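Local structure of putative metal-dependent isothiocyanate hydrolase SaxA (Pectobacterium carotovorum, 6BRM) at residues K2-R7 with G254-F259; P180-L185 with T216-H221; L185-A190 with E203-T208; E234-S239 with I248-D253. The protein probably hydrolyses isothiocyanates at a two-zinc site, as a member of the metallo-beta-lactamase superfamily. One frame throughout, in Å; residues are numbered along the deposited sequence.

Contact 1: residues K2-R7 with G254-F259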
loop_
_atom_site.group_PDB
_atom_site.type_symbol
_atom_site.label_atom_id
_atom_site.label_comp_id
_atom_site.label_asym_id
_atom_site.label_seq_id
_atom_site.Cartn_x
_atom_site.Cartn_y
_atom_site.Cartn_z
ATOM N N LYS B 2 -16.783 -16.783 -17.882
ATOM C CA LYS B 2 -16.057 -18.036 -18.044
ATOM C C LYS B 2 -14.584 -17.755 -17.757
ATOM O O LYS B 2 -13.895 -17.147 -18.577
ATOM C CB LYS B 2 -16.254 -18.608 -19.454
ATOM C CG LYS B 2 -17.402 -19.607 -19.569
ATOM C CD LYS B 2 -17.927 -19.738 -20.994
ATOM C CE LYS B 2 -16.918 -20.384 -21.936
ATOM N NZ LYS B 2 -17.351 -20.273 -23.357
ATOM N N LEU B 3 -14.130 -18.159 -16.569
ATOM C CA LEU B 3 -12.718 -18.106 -16.191
ATOM C C LEU B 3 -12.119 -19.496 -16.403
ATOM O O LEU B 3 -12.652 -20.481 -15.884
ATOM C CB LEU B 3 -12.569 -17.694 -14.717
ATOM C CG LEU B 3 -11.266 -17.030 -14.236
ATOM C CD1 LEU B 3 -11.138 -17.162 -12.725
ATOM C CD2 LEU B 3 -10.004 -17.571 -14.897
ATOM N N THR B 4 -11.023 -19.568 -17.160
ATOM C CA THR B 4 -10.282 -20.812 -17.373
ATOM C C THR B 4 -8.910 -20.700 -16.717
ATOM O O THR B 4 -8.149 -19.790 -17.031
ATOM C CB THR B 4 -10.081 -21.106 -18.878
ATOM O OG1 THR B 4 -11.291 -20.842 -19.600
ATOM C CG2 THR B 4 -9.664 -22.554 -19.106
ATOM N N GLN B 5 -8.603 -21.616 -15.799
ATOM C CA GLN B 5 -7.240 -21.772 -15.293
ATOM C C GLN B 5 -6.429 -22.436 -16.401
ATOM O O GLN B 5 -6.842 -23.477 -16.924
ATOM C CB GLN B 5 -7.231 -22.638 -14.024
ATOM C CG GLN B 5 -5.861 -22.897 -13.392
ATOM C CD GLN B 5 -5.180 -21.646 -12.859
ATOM O OE1 GLN B 5 -5.825 -20.631 -12.596
ATOM N NE2 GLN B 5 -3.869 -21.720 -12.691
ATOM N N ILE B 6 -5.305 -21.823 -16.777
ATOM C CA ILE B 6 -4.378 -22.405 -17.757
ATOM C C ILE B 6 -3.237 -23.081 -16.986
ATOM O O ILE B 6 -3.266 -24.297 -16.811
ATOM C CB ILE B 6 -3.879 -21.352 -18.784
ATOM C CG1 ILE B 6 -5.051 -20.791 -19.607
ATOM C CG2 ILE B 6 -2.808 -21.937 -19.702
ATOM C CD1 ILE B 6 -5.658 -21.742 -20.624
ATOM N N ARG B 7 -2.260 -22.301 -16.513
ATOM C CA ARG B 7 -1.183 -22.803 -15.643
ATOM C C ARG B 7 -0.463 -21.626 -14.974
ATOM O O ARG B 7 -0.173 -20.623 -15.629
ATOM C CB ARG B 7 -0.191 -23.693 -16.416
ATOM C CG ARG B 7 0.555 -23.009 -17.560
ATOM C CD ARG B 7 2.028 -22.749 -17.249
ATOM N NE ARG B 7 2.892 -23.832 -17.734
ATOM C CZ ARG B 7 3.352 -23.964 -18.984
ATOM N NH1 ARG B 7 3.049 -23.084 -19.938
ATOM N NH2 ARG B 7 4.133 -24.999 -19.290
ATOM N N GLY B 254 -6.555 -26.218 -17.178
ATOM C CA GLY B 254 -7.522 -26.405 -18.267
ATOM C C GLY B 254 -8.993 -26.371 -17.870
ATOM O O GLY B 254 -9.858 -26.315 -18.749
ATOM N N GLU B 255 -9.291 -26.400 -16.567
ATOM C CA GLU B 255 -10.680 -26.373 -16.086
ATOM C C GLU B 255 -11.282 -24.968 -16.189
ATOM O O GLU B 255 -10.659 -23.990 -15.770
ATOM C CB GLU B 255 -10.773 -26.862 -14.635
ATOM C CG GLU B 255 -12.172 -27.318 -14.234
ATOM C CD GLU B 255 -12.357 -27.455 -12.735
ATOM O OE1 GLU B 255 -13.447 -27.094 -12.243
ATOM O OE2 GLU B 255 -11.421 -27.919 -12.047
ATOM N N THR B 256 -12.494 -24.886 -16.740
ATOM C CA THR B 256 -13.232 -23.628 -16.869
ATOM C C THR B 256 -14.355 -23.567 -15.829
ATOM O O THR B 256 -15.097 -24.537 -15.669
ATOM C CB THR B 256 -13.845 -23.489 -18.277
ATOM O OG1 THR B 256 -12.823 -23.654 -19.267
ATOM C CG2 THR B 256 -14.505 -22.123 -18.463
ATOM N N MET B 257 -14.468 -22.439 -15.125
ATOM C CA MET B 257 -15.561 -22.211 -14.173
ATOM C C MET B 257 -16.500 -21.133 -14.690
ATOM O O MET B 257 -16.052 -20.045 -15.068
ATOM C CB MET B 257 -15.035 -21.763 -12.814
ATOM C CG MET B 257 -14.052 -22.703 -12.145
ATOM S SD MET B 257 -12.396 -21.998 -12.073
ATOM C CE MET B 257 -12.054 -22.242 -10.336
ATOM N N ALA B 258 -17.796 -21.439 -14.681
ATOM C CA ALA B 258 -18.843 -20.497 -15.072
ATOM C C ALA B 258 -19.363 -19.745 -13.843
ATOM O O ALA B 258 -19.554 -20.348 -12.783
ATOM C CB ALA B 258 -19.982 -21.237 -15.756
ATOM N N PHE B 259 -19.571 -18.434 -13.990
ATOM C CA PHE B 259 -20.156 -17.596 -12.934
ATOM C C PHE B 259 -21.146 -16.597 -13.545
ATOM O O PHE B 259 -20.747 -15.535 -14.027
ATOM C CB PHE B 259 -19.070 -16.826 -12.161
ATOM C CG PHE B 259 -17.952 -17.685 -11.631
ATOM C CD1 PHE B 259 -18.072 -18.346 -10.410
ATOM C CD2 PHE B 259 -16.757 -17.806 -12.337
ATOM C CE1 PHE B 259 -17.031 -19.127 -9.916
ATOM C CE2 PHE B 259 -15.715 -18.582 -11.846
ATOM C CZ PHE B 259 -15.852 -19.244 -10.635
#
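Leu3 and Met257 form the hydrogen-bonded pair at the middle of an antiparallel ladder that joins strand 2-7 to strand 256-258, within this chain the outermost strand at one end of a seven-stranded mixed sheet. Met257 N gives a nearly straight bond to Leu3 O (2.8 Å, 166° at the hydrogen), and Leu3 N returns one to Met257 O at 3.1 Å. Further along, Gln5 N bonds to Glu255 O (3.1 Å) and Gly254 N to Gln5 O (2.8 Å), which carries the pairing past the regular strand and into the turn that precedes it. On one face Thr4 and Thr256 form a non-hydrogen-bonded pair. Each threonine has OG1 anti to its carbonyl carbon, and the two hydroxyls meet at 3.2 Å in a hydrogen bond that either could donate; Thr256 CG2 also lies 4.0 Å from Lys2 CG, whose amine leads away. On the opposite face Leu3 and Met257 point toward the second sheet, and Leu3 CB approaches the edge of the Phe259 ring, near its plane, 4.4 Å from CE2. Gln5 turns its NE2 to Asn8 O. Strand 10-15 pairs along the other side of strand 2-7, with a classic beta bulge where Ile6 and Arg7 both face Thr10, while Leu3 packs on Val184 and Phe259 on Ile182, both from strand 182-186 of the second sheet.

Contact 2: residues P180-L185 with T216-H221. With ZN (zinc ion), chain M.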
loop_
_atom_site.group_PDB
_atom_site.type_symbol
_atom_site.label_atom_id
_atom_site.label_comp_id
_atom_site.label_asym_id
_atom_site.label_seq_id
_atom_site.Cartn_x
_atom_site.Cartn_y
_atom_site.Cartn_z
ATOM N N PRO B 180 -16.074 -7.965 -4.232
ATOM C CA PRO B 180 -16.213 -8.957 -5.299
ATOM C C PRO B 180 -16.859 -10.252 -4.821
ATOM O O PRO B 180 -16.551 -10.721 -3.726
ATOM C CB PRO B 180 -14.760 -9.223 -5.737
ATOM C CG PRO B 180 -13.902 -8.269 -4.970
ATOM C CD PRO B 180 -14.680 -7.887 -3.759
ATOM N N GLU B 181 -17.749 -10.812 -5.637
ATOM C CA GLU B 181 -18.277 -12.159 -5.397
ATOM C C GLU B 181 -17.213 -13.231 -5.698
ATOM O O GLU B 181 -17.262 -14.325 -5.141
ATOM C CB GLU B 181 -19.546 -12.420 -6.228
ATOM C CG GLU B 181 -20.746 -11.551 -5.855
ATOM C CD GLU B 181 -20.973 -10.387 -6.810
ATOM O OE1 GLU B 181 -21.632 -10.587 -7.855
ATOM O OE2 GLU B 181 -20.507 -9.266 -6.511
ATOM N N ILE B 182 -16.265 -12.905 -6.580
ATOM C CA ILE B 182 -15.165 -13.798 -6.953
ATOM C C ILE B 182 -13.826 -13.102 -6.705
ATOM O O ILE B 182 -13.573 -12.025 -7.249
ATOM C CB ILE B 182 -15.246 -14.189 -8.448
ATOM C CG1 ILE B 182 -16.592 -14.858 -8.766
ATOM C CG2 ILE B 182 -14.095 -15.117 -8.835
ATOM C CD1 ILE B 182 -16.973 -14.767 -10.226
ATOM N N VAL B 183 -12.974 -13.727 -5.894
ATOM C CA VAL B 183 -11.620 -13.233 -5.629
ATOM C C VAL B 183 -10.620 -14.309 -6.055
ATOM O O VAL B 183 -10.554 -15.369 -5.432
ATOM C CB VAL B 183 -11.428 -12.875 -4.137
ATOM C CG1 VAL B 183 -10.083 -12.199 -3.908
ATOM C CG2 VAL B 183 -12.544 -11.952 -3.664
ATOM N N VAL B 184 -9.854 -14.033 -7.114
ATOM C CA VAL B 184 -8.839 -14.964 -7.619
ATOM C C VAL B 184 -7.491 -14.644 -6.962
ATOM O O VAL B 184 -6.930 -13.569 -7.186
ATOM C CB VAL B 184 -8.697 -14.895 -9.161
ATOM C CG1 VAL B 184 -7.784 -16.009 -9.669
ATOM C CG2 VAL B 184 -10.059 -14.980 -9.836
ATOM N N LEU B 185 -6.983 -15.577 -6.154
ATOM C CA LEU B 185 -5.719 -15.400 -5.430
ATOM C C LEU B 185 -4.585 -16.206 -6.056
ATOM O O LEU B 185 -4.809 -17.295 -6.599
ATOM C CB LEU B 185 -5.872 -15.831 -3.972
ATOM C CG LEU B 185 -7.045 -15.261 -3.180
ATOM C CD1 LEU B 185 -7.006 -15.802 -1.763
ATOM C CD2 LEU B 185 -7.039 -13.744 -3.174
ATOM N N THR B 216 -16.344 -16.183 -3.153
ATOM C CA THR B 216 -15.816 -17.495 -3.511
ATOM C C THR B 216 -14.375 -17.300 -3.965
ATOM O O THR B 216 -14.108 -16.436 -4.800
ATOM C CB THR B 216 -16.625 -18.119 -4.665
ATOM O OG1 THR B 216 -18.027 -17.959 -4.416
ATOM C CG2 THR B 216 -16.303 -19.600 -4.817
ATOM N N ILE B 217 -13.455 -18.100 -3.427
ATOM C CA ILE B 217 -12.027 -17.959 -3.734
ATOM C C ILE B 217 -11.607 -18.957 -4.815
ATOM O O ILE B 217 -11.798 -20.161 -4.653
ATOM C CB ILE B 217 -11.130 -18.174 -2.486
ATOM C CG1 ILE B 217 -11.700 -17.464 -1.245
ATOM C CG2 ILE B 217 -9.702 -17.712 -2.765
ATOM C CD1 ILE B 217 -12.006 -15.989 -1.421
ATOM N N VAL B 218 -11.037 -18.448 -5.906
ATOM C CA VAL B 218 -10.396 -19.281 -6.928
ATOM C C VAL B 218 -8.883 -19.265 -6.695
ATOM O O VAL B 218 -8.234 -18.232 -6.868
ATOM C CB VAL B 218 -10.717 -18.783 -8.355
ATOM C CG1 VAL B 218 -9.974 -19.607 -9.405
ATOM C CG2 VAL B 218 -12.222 -18.818 -8.600
ATOM N N ALA B 219 -8.333 -20.413 -6.296
ATOM C CA ALA B 219 -6.895 -20.560 -6.075
ATOM C C ALA B 219 -6.159 -20.681 -7.407
ATOM O O ALA B 219 -6.682 -21.260 -8.364
ATOM C CB ALA B 219 -6.615 -21.771 -5.200
ATOM N N SER B 220 -4.947 -20.129 -7.457
ATOM C CA SER B 220 -4.144 -20.076 -8.681
ATOM C C SER B 220 -2.678 -19.820 -8.332
ATOM O O SER B 220 -2.345 -19.632 -7.162
ATOM C CB SER B 220 -4.675 -18.977 -9.612
ATOM O OG SER B 220 -3.945 -18.905 -10.832
ATOM N N HIS B 221 -1.815 -19.829 -9.348
ATOM C CA HIS B 221 -0.377 -19.562 -9.193
ATOM C C HIS B 221 0.326 -20.651 -8.356
ATOM O O HIS B 221 1.144 -20.336 -7.490
ATOM C CB HIS B 221 -0.160 -18.150 -8.600
ATOM C CG HIS B 221 1.196 -17.561 -8.862
ATOM N ND1 HIS B 221 2.369 -18.194 -8.512
ATOM C CD2 HIS B 221 1.561 -16.372 -9.399
ATOM C CE1 HIS B 221 3.396 -17.433 -8.850
ATOM N NE2 HIS B 221 2.933 -16.315 -9.382
HETATM ZN ZN ZN M . 4.471 -14.773 -9.795
HETATM O O HOH W 1 6.399 -13.792 -10.228
HETATM O O HOH W 2 5.551 -15.430 -7.993
#
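Leu185 and Ile217 make the closest apolar contact between these two parallel strands: Leu185 CD1 reaches Ile217 CG2 at 3.5 Å, the side chains crossing obliquely. The leucine CG is anti to its carbonyl carbon (chi1 -51°), and from there CG and CD1 both lie against that one methyl. On the same face the isoleucine's other branch ends with CD1 4.2 Å from Val183 CB. The opposite face carries Val218, which lies side by side with both Ile182 and Val184, pointing the same way, with Val184 CG2 4.1 Å from Val218 CB. Between the two faces runs the backbone ladder. Thr216 N bonds to Glu181 O, Val183 N to Thr216 O (3.1 Å, 170° at the hydrogen), Val218 N to Val183 O and Leu185 N to Val218 O. At the polar end the Ser220 hydroxyl bonds to Gln5 OE1, and the chain leaves the strand at His221. The imidazole NE2 binds zinc at 2.2 Å; two waters, Asp71, His72 and Asp164 complete the coordination. A metal-binding histidine just beyond the C-terminal end of a core strand is characteristic of the dinuclear site of the metallo-beta-lactamase fold.

Contact 3: residues L185-A190 with E203-T208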
loop_
_atom_site.group_PDB
_atom_site.type_symbol
_atom_site.label_atom_id
_atom_site.label_comp_id
_atom_site.label_asym_id
_atom_site.label_seq_id
_atom_site.Cartn_x
_atom_site.Cartn_y
_atom_site.Cartn_z
ATOM N N LEU B 185 -6.983 -15.577 -6.154
ATOM C CA LEU B 185 -5.719 -15.400 -5.430
ATOM C C LEU B 185 -4.585 -16.206 -6.056
ATOM O O LEU B 185 -4.809 -17.295 -6.599
ATOM C CB LEU B 185 -5.872 -15.831 -3.972
ATOM C CG LEU B 185 -7.045 -15.261 -3.180
ATOM C CD1 LEU B 185 -7.006 -15.802 -1.763
ATOM C CD2 LEU B 185 -7.039 -13.744 -3.174
ATOM N N ASN B 186 -3.375 -15.654 -5.963
ATOM C CA ASN B 186 -2.146 -16.338 -6.360
ATOM C C ASN B 186 -1.546 -17.008 -5.123
ATOM O O ASN B 186 -0.722 -16.415 -4.423
ATOM C CB ASN B 186 -1.165 -15.339 -6.985
ATOM C CG ASN B 186 -1.644 -14.813 -8.331
ATOM O OD1 ASN B 186 -2.739 -15.143 -8.797
ATOM N ND2 ASN B 186 -0.818 -13.994 -8.967
ATOM N N THR B 187 -1.985 -18.243 -4.860
ATOM C CA THR B 187 -1.647 -18.987 -3.636
ATOM C C THR B 187 -0.518 -20.008 -3.865
ATOM O O THR B 187 -0.661 -21.200 -3.579
ATOM C CB THR B 187 -2.888 -19.712 -3.073
ATOM O OG1 THR B 187 -3.472 -20.524 -4.097
ATOM C CG2 THR B 187 -3.917 -18.719 -2.585
ATOM N N GLY B 188 0.608 -19.522 -4.374
ATOM C CA GLY B 188 1.796 -20.345 -4.567
ATOM C C GLY B 188 2.590 -20.589 -3.302
ATOM O O GLY B 188 3.220 -21.639 -3.158
ATOM N N TYR B 189 2.558 -19.616 -2.392
ATOM C CA TYR B 189 3.391 -19.610 -1.186
ATOM C C TYR B 189 4.883 -19.751 -1.523
ATOM O O TYR B 189 5.612 -20.536 -0.907
ATOM C CB TYR B 189 2.918 -20.673 -0.178
ATOM C CG TYR B 189 3.317 -20.379 1.257
ATOM C CD1 TYR B 189 2.811 -19.261 1.928
ATOM C CD2 TYR B 189 4.196 -21.217 1.951
ATOM C CE1 TYR B 189 3.170 -18.985 3.242
ATOM C CE2 TYR B 189 4.558 -20.949 3.268
ATOM C CZ TYR B 189 4.044 -19.833 3.909
ATOM O OH TYR B 189 4.400 -19.561 5.210
ATOM N N ALA B 190 5.318 -18.993 -2.526
ATOM C CA ALA B 190 6.737 -18.779 -2.773
ATOM C C ALA B 190 7.281 -17.962 -1.612
ATOM O O ALA B 190 6.643 -17.004 -1.173
ATOM C CB ALA B 190 6.956 -18.052 -4.091
ATOM N N GLU B 203 -3.107 -19.485 4.538
ATOM C CA GLU B 203 -3.631 -18.579 5.584
ATOM C C GLU B 203 -4.442 -17.414 5.018
ATOM O O GLU B 203 -5.468 -17.032 5.582
ATOM C CB GLU B 203 -2.495 -18.014 6.451
ATOM C CG GLU B 203 -1.951 -18.980 7.497
ATOM C CD GLU B 203 -1.006 -18.304 8.482
ATOM O OE1 GLU B 203 0.184 -18.690 8.528
ATOM O OE2 GLU B 203 -1.450 -17.382 9.204
ATOM N N ASP B 204 -3.977 -16.867 3.896
ATOM C CA ASP B 204 -4.617 -15.720 3.254
ATOM C C ASP B 204 -5.962 -16.065 2.604
ATOM O O ASP B 204 -6.762 -15.173 2.348
ATOM C CB ASP B 204 -3.669 -15.086 2.233
ATOM C CG ASP B 204 -2.397 -14.535 2.873
ATOM O OD1 ASP B 204 -1.975 -15.058 3.923
ATOM O OD2 ASP B 204 -1.806 -13.583 2.325
ATOM N N THR B 205 -6.203 -17.348 2.335
ATOM C CA THR B 205 -7.519 -17.834 1.897
ATOM C C THR B 205 -8.587 -17.662 2.987
ATOM O O THR B 205 -9.700 -17.222 2.700
ATOM C CB THR B 205 -7.459 -19.325 1.482
ATOM O OG1 THR B 205 -6.521 -19.491 0.413
ATOM C CG2 THR B 205 -8.814 -19.834 1.030
ATOM N N LEU B 206 -8.247 -18.026 4.224
ATOM C CA LEU B 206 -9.175 -17.921 5.357
ATOM C C LEU B 206 -9.428 -16.468 5.782
ATOM O O LEU B 206 -10.580 -16.081 6.003
ATOM C CB LEU B 206 -8.650 -18.728 6.552
ATOM C CG LEU B 206 -9.582 -18.939 7.752
ATOM C CD1 LEU B 206 -10.817 -19.745 7.375
ATOM C CD2 LEU B 206 -8.825 -19.632 8.877
ATOM N N ARG B 207 -8.358 -15.682 5.891
ATOM C CA ARG B 207 -8.444 -14.279 6.310
ATOM C C ARG B 207 -9.312 -13.405 5.394
ATOM O O ARG B 207 -9.947 -12.458 5.865
ATOM C CB ARG B 207 -7.037 -13.685 6.433
ATOM C CG ARG B 207 -6.306 -14.111 7.697
ATOM C CD ARG B 207 -4.802 -13.923 7.583
ATOM N NE ARG B 207 -4.142 -14.015 8.884
ATOM C CZ ARG B 207 -3.967 -15.147 9.559
ATOM N NH1 ARG B 207 -4.406 -16.296 9.064
ATOM N NH2 ARG B 207 -3.355 -15.129 10.735
ATOM N N THR B 208 -9.334 -13.721 4.098
ATOM C CA THR B 208 -10.238 -13.060 3.137
ATOM C C THR B 208 -11.698 -13.421 3.376
ATOM O O THR B 208 -12.567 -12.547 3.393
ATOM C CB THR B 208 -9.941 -13.472 1.679
ATOM O OG1 THR B 208 -9.890 -14.899 1.572
ATOM C CG2 THR B 208 -8.649 -12.901 1.218
#
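Leu185 and Thr205 bring their CA atoms to 7.9 Å where the end of strand 182-186, and the loop it runs into, pack against the N-terminal part of helix 203-211; no backbone hydrogen bond links the two. The leucine spends one methyl on the helix: CD1 sits 4.2 Å from both Asp204 O and Thr205 CA, with Thr208 CG2 slightly farther off. Two residues on, Thr187 crosses Thr205 at about a right angle, its CG2 4.0 Å from Thr205 OG1. The Thr187 methyl is anti to the carbonyl carbon, while OG1 (chi1 54°) takes the crowded position between N and C and makes a weak hydrogen bond to Ser220 O. Within the helix, Thr208 OG1 donates to Thr205 O at 2.6 Å from well above the carbonyl plane, so this buried hydroxyl is satisfied by the helix main chain three residues back. Asn186, between the two contacting residues, sends ND2 to OD1 of the zinc ligand Asp164, a second-shell bond. With the Thr187 and Thr208 hydroxyls bonded to main-chain oxygens, methyls of Leu185 and Thr187 meet the helix main chain and the Thr205 hydroxyl, so van der Waals packing, without a direct hydrogen bond, joins the two.

Contact 4: residues E234-S239 with I248-D253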
loop_
_atom_site.group_PDB
_atom_site.type_symbol
_atom_site.label_atom_id
_atom_site.label_comp_id
_atom_site.label_asym_id
_atom_site.label_seq_id
_atom_site.Cartn_x
_atom_site.Cartn_y
_atom_site.Cartn_z
ATOM N N GLU B 234 -2.674 -29.827 -0.282
ATOM C CA GLU B 234 -2.523 -29.153 1.012
ATOM C C GLU B 234 -3.597 -28.084 1.241
ATOM O O GLU B 234 -4.124 -27.973 2.348
ATOM C CB GLU B 234 -1.132 -28.519 1.153
ATOM C CG GLU B 234 -0.760 -28.188 2.598
ATOM C CD GLU B 234 0.394 -27.205 2.742
ATOM O OE1 GLU B 234 1.137 -26.971 1.763
ATOM O OE2 GLU B 234 0.560 -26.664 3.858
ATOM N N LEU B 235 -3.901 -27.297 0.207
ATOM C CA LEU B 235 -4.903 -26.226 0.305
ATOM C C LEU B 235 -6.324 -26.768 0.474
ATOM O O LEU B 235 -7.124 -26.183 1.207
ATOM C CB LEU B 235 -4.849 -25.302 -0.920
ATOM C CG LEU B 235 -5.716 -24.033 -0.877
ATOM C CD1 LEU B 235 -5.225 -23.065 0.190
ATOM C CD2 LEU B 235 -5.747 -23.356 -2.238
ATOM N N ARG B 236 -6.635 -27.865 -0.218
ATOM C CA ARG B 236 -7.905 -28.568 -0.026
ATOM C C ARG B 236 -8.002 -29.147 1.389
ATOM O O ARG B 236 -9.042 -29.027 2.038
ATOM C CB ARG B 236 -8.080 -29.672 -1.071
ATOM C CG ARG B 236 -9.433 -30.378 -1.018
ATOM C CD ARG B 236 -9.968 -30.666 -2.413
ATOM N NE ARG B 236 -10.434 -29.444 -3.078
ATOM C CZ ARG B 236 -10.652 -29.304 -4.391
ATOM N NH1 ARG B 236 -10.451 -30.308 -5.249
ATOM N NH2 ARG B 236 -11.076 -28.132 -4.856
ATOM N N GLU B 237 -6.912 -29.756 1.860
ATOM C CA GLU B 237 -6.815 -30.263 3.240
ATOM C C GLU B 237 -6.972 -29.142 4.284
ATOM O O GLU B 237 -7.568 -29.356 5.342
ATOM C CB GLU B 237 -5.480 -31.000 3.437
ATOM C CG GLU B 237 -5.325 -31.738 4.764
ATOM C CD GLU B 237 -3.997 -32.471 4.893
ATOM O OE1 GLU B 237 -3.707 -32.975 5.999
ATOM O OE2 GLU B 237 -3.236 -32.549 3.902
ATOM N N PHE B 238 -6.437 -27.962 3.977
ATOM C CA PHE B 238 -6.617 -26.770 4.810
ATOM C C PHE B 238 -8.055 -26.242 4.777
ATOM O O PHE B 238 -8.567 -25.785 5.800
ATOM C CB PHE B 238 -5.652 -25.664 4.364
ATOM C CG PHE B 238 -5.633 -24.465 5.272
ATOM C CD1 PHE B 238 -4.868 -24.471 6.434
ATOM C CD2 PHE B 238 -6.372 -23.324 4.962
ATOM C CE1 PHE B 238 -4.842 -23.364 7.273
ATOM C CE2 PHE B 238 -6.351 -22.215 5.797
ATOM C CZ PHE B 238 -5.585 -22.235 6.954
ATOM N N SER B 239 -8.689 -26.287 3.604
ATOM C CA SER B 239 -10.068 -25.799 3.437
ATOM C C SER B 239 -11.097 -26.689 4.143
ATOM O O SER B 239 -12.042 -26.182 4.750
ATOM C CB SER B 239 -10.420 -25.660 1.952
ATOM O OG SER B 239 -10.505 -26.921 1.316
ATOM N N ILE B 248 -13.769 -22.671 -1.447
ATOM C CA ILE B 248 -12.431 -22.557 -2.046
ATOM C C ILE B 248 -12.363 -23.410 -3.318
ATOM O O ILE B 248 -12.213 -24.634 -3.252
ATOM C CB ILE B 248 -11.304 -22.978 -1.059
ATOM C CG1 ILE B 248 -11.497 -22.340 0.328
ATOM C CG2 ILE B 248 -9.931 -22.629 -1.623
ATOM C CD1 ILE B 248 -11.785 -20.856 0.322
ATOM N N LEU B 249 -12.493 -22.753 -4.469
ATOM C CA LEU B 249 -12.309 -23.401 -5.769
ATOM C C LEU B 249 -10.814 -23.558 -6.051
ATOM O O LEU B 249 -10.059 -22.589 -5.956
ATOM C CB LEU B 249 -12.980 -22.600 -6.895
ATOM C CG LEU B 249 -14.456 -22.887 -7.210
ATOM C CD1 LEU B 249 -14.600 -24.194 -7.977
ATOM C CD2 LEU B 249 -15.314 -22.902 -5.953
ATOM N N ILE B 250 -10.395 -24.780 -6.382
ATOM C CA ILE B 250 -8.994 -25.083 -6.679
ATOM C C ILE B 250 -8.958 -25.841 -8.012
ATOM O O ILE B 250 -8.886 -27.072 -8.033
ATOM C CB ILE B 250 -8.311 -25.904 -5.551
ATOM C CG1 ILE B 250 -8.692 -25.372 -4.162
ATOM C CG2 ILE B 250 -6.799 -25.854 -5.716
ATOM C CD1 ILE B 250 -8.189 -26.227 -3.019
ATOM N N PRO B 251 -9.007 -25.102 -9.136
ATOM C CA PRO B 251 -9.198 -25.735 -10.435
ATOM C C PRO B 251 -7.944 -26.429 -10.959
ATOM O O PRO B 251 -6.821 -26.015 -10.649
ATOM C CB PRO B 251 -9.540 -24.551 -11.335
ATOM C CG PRO B 251 -8.717 -23.443 -10.772
ATOM C CD PRO B 251 -8.716 -23.662 -9.281
ATOM N N ALA B 252 -8.156 -27.468 -11.765
ATOM C CA ALA B 252 -7.072 -28.119 -12.496
ATOM C C ALA B 252 -6.618 -27.219 -13.640
ATOM O O ALA B 252 -7.288 -26.238 -13.976
ATOM C CB ALA B 252 -7.530 -29.469 -13.032
ATOM N N ASP B 253 -5.473 -27.550 -14.228
ATOM C CA ASP B 253 -4.998 -26.864 -15.427
ATOM C C ASP B 253 -5.909 -27.230 -16.596
ATOM O O ASP B 253 -6.038 -28.407 -16.936
ATOM C CB ASP B 253 -3.545 -27.245 -15.733
ATOM C CG ASP B 253 -2.554 -26.596 -14.779
ATOM O OD1 ASP B 253 -2.958 -26.158 -13.680
ATOM O OD2 ASP B 253 -1.363 -26.520 -15.135
HETATM O O HOH W 3 -11.702 -27.067 -1.903
#
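Ile250 lies against Arg236 and Leu235 where helix 232-241 packs on the chain at the end of the beta-alpha-beta unit formed by strand 216-220, this helix and strand 248-249. The isoleucine holds CG1 anti to its carbonyl carbon (chi1 -43°) and, with chi2 extended (173°), CD1 ends against the helix backbone, 3.6 Å from Arg236 N. From the preceding residue of the helix, Leu235 CD2 meets the same methyl at 3.8 Å, the two side chains crossing at a slant. Arg236 runs past Ile250 in the opposite direction. Its chain bends at chi2 and chi3, and its NH2 lies 3.6 Å from Ile250 CB, which approaches the guanidinium obliquely. Ile248, two residues earlier and also directed toward the helix, supports the next part of it: its CG1 is 3.8 Å from Ser239 CB, and its CG2 touches Leu235 CD2. Behind these residues Ile248 rests on Ile217, and Ile250 and Leu235 on Ala219, so the helix closes over strand 216-220 as well. Thr205 of helix 203-211 also packs on both Leu235 and Ile248. Ser239 OG donates to Arg236 O at 2.7 Å, one turn back. The polar side of the contact is bridged by a single water in the guanidinium plane, which accepts from Arg236 NE at 2.9 Å, donates to Ile248 O at 2.8 Å and donates weakly to Ser239 OG.

Contacts 2, 3 and 4 belong to one seven-stranded sheet and the helices on it, whereas contact 1 closes the edge of the other sheet and encloses the rest along the chain. The two sheets face each other where contact 1 meets contact 2, through Met257 on Val218. Contacts 1 and 2 rest on backbone ladders, antiparallel and partly exposed in the first, parallel and buried in the second. Contacts 3 and 4 are buried helix packing, the former of side-chain methyls against helix main chain and a threonine hydroxyl, the latter with an exposed arginine and a bridging water. Leu185 serves both contacts 2 and 3, and Thr205 of contact 3 touches Ile248 of contact 4.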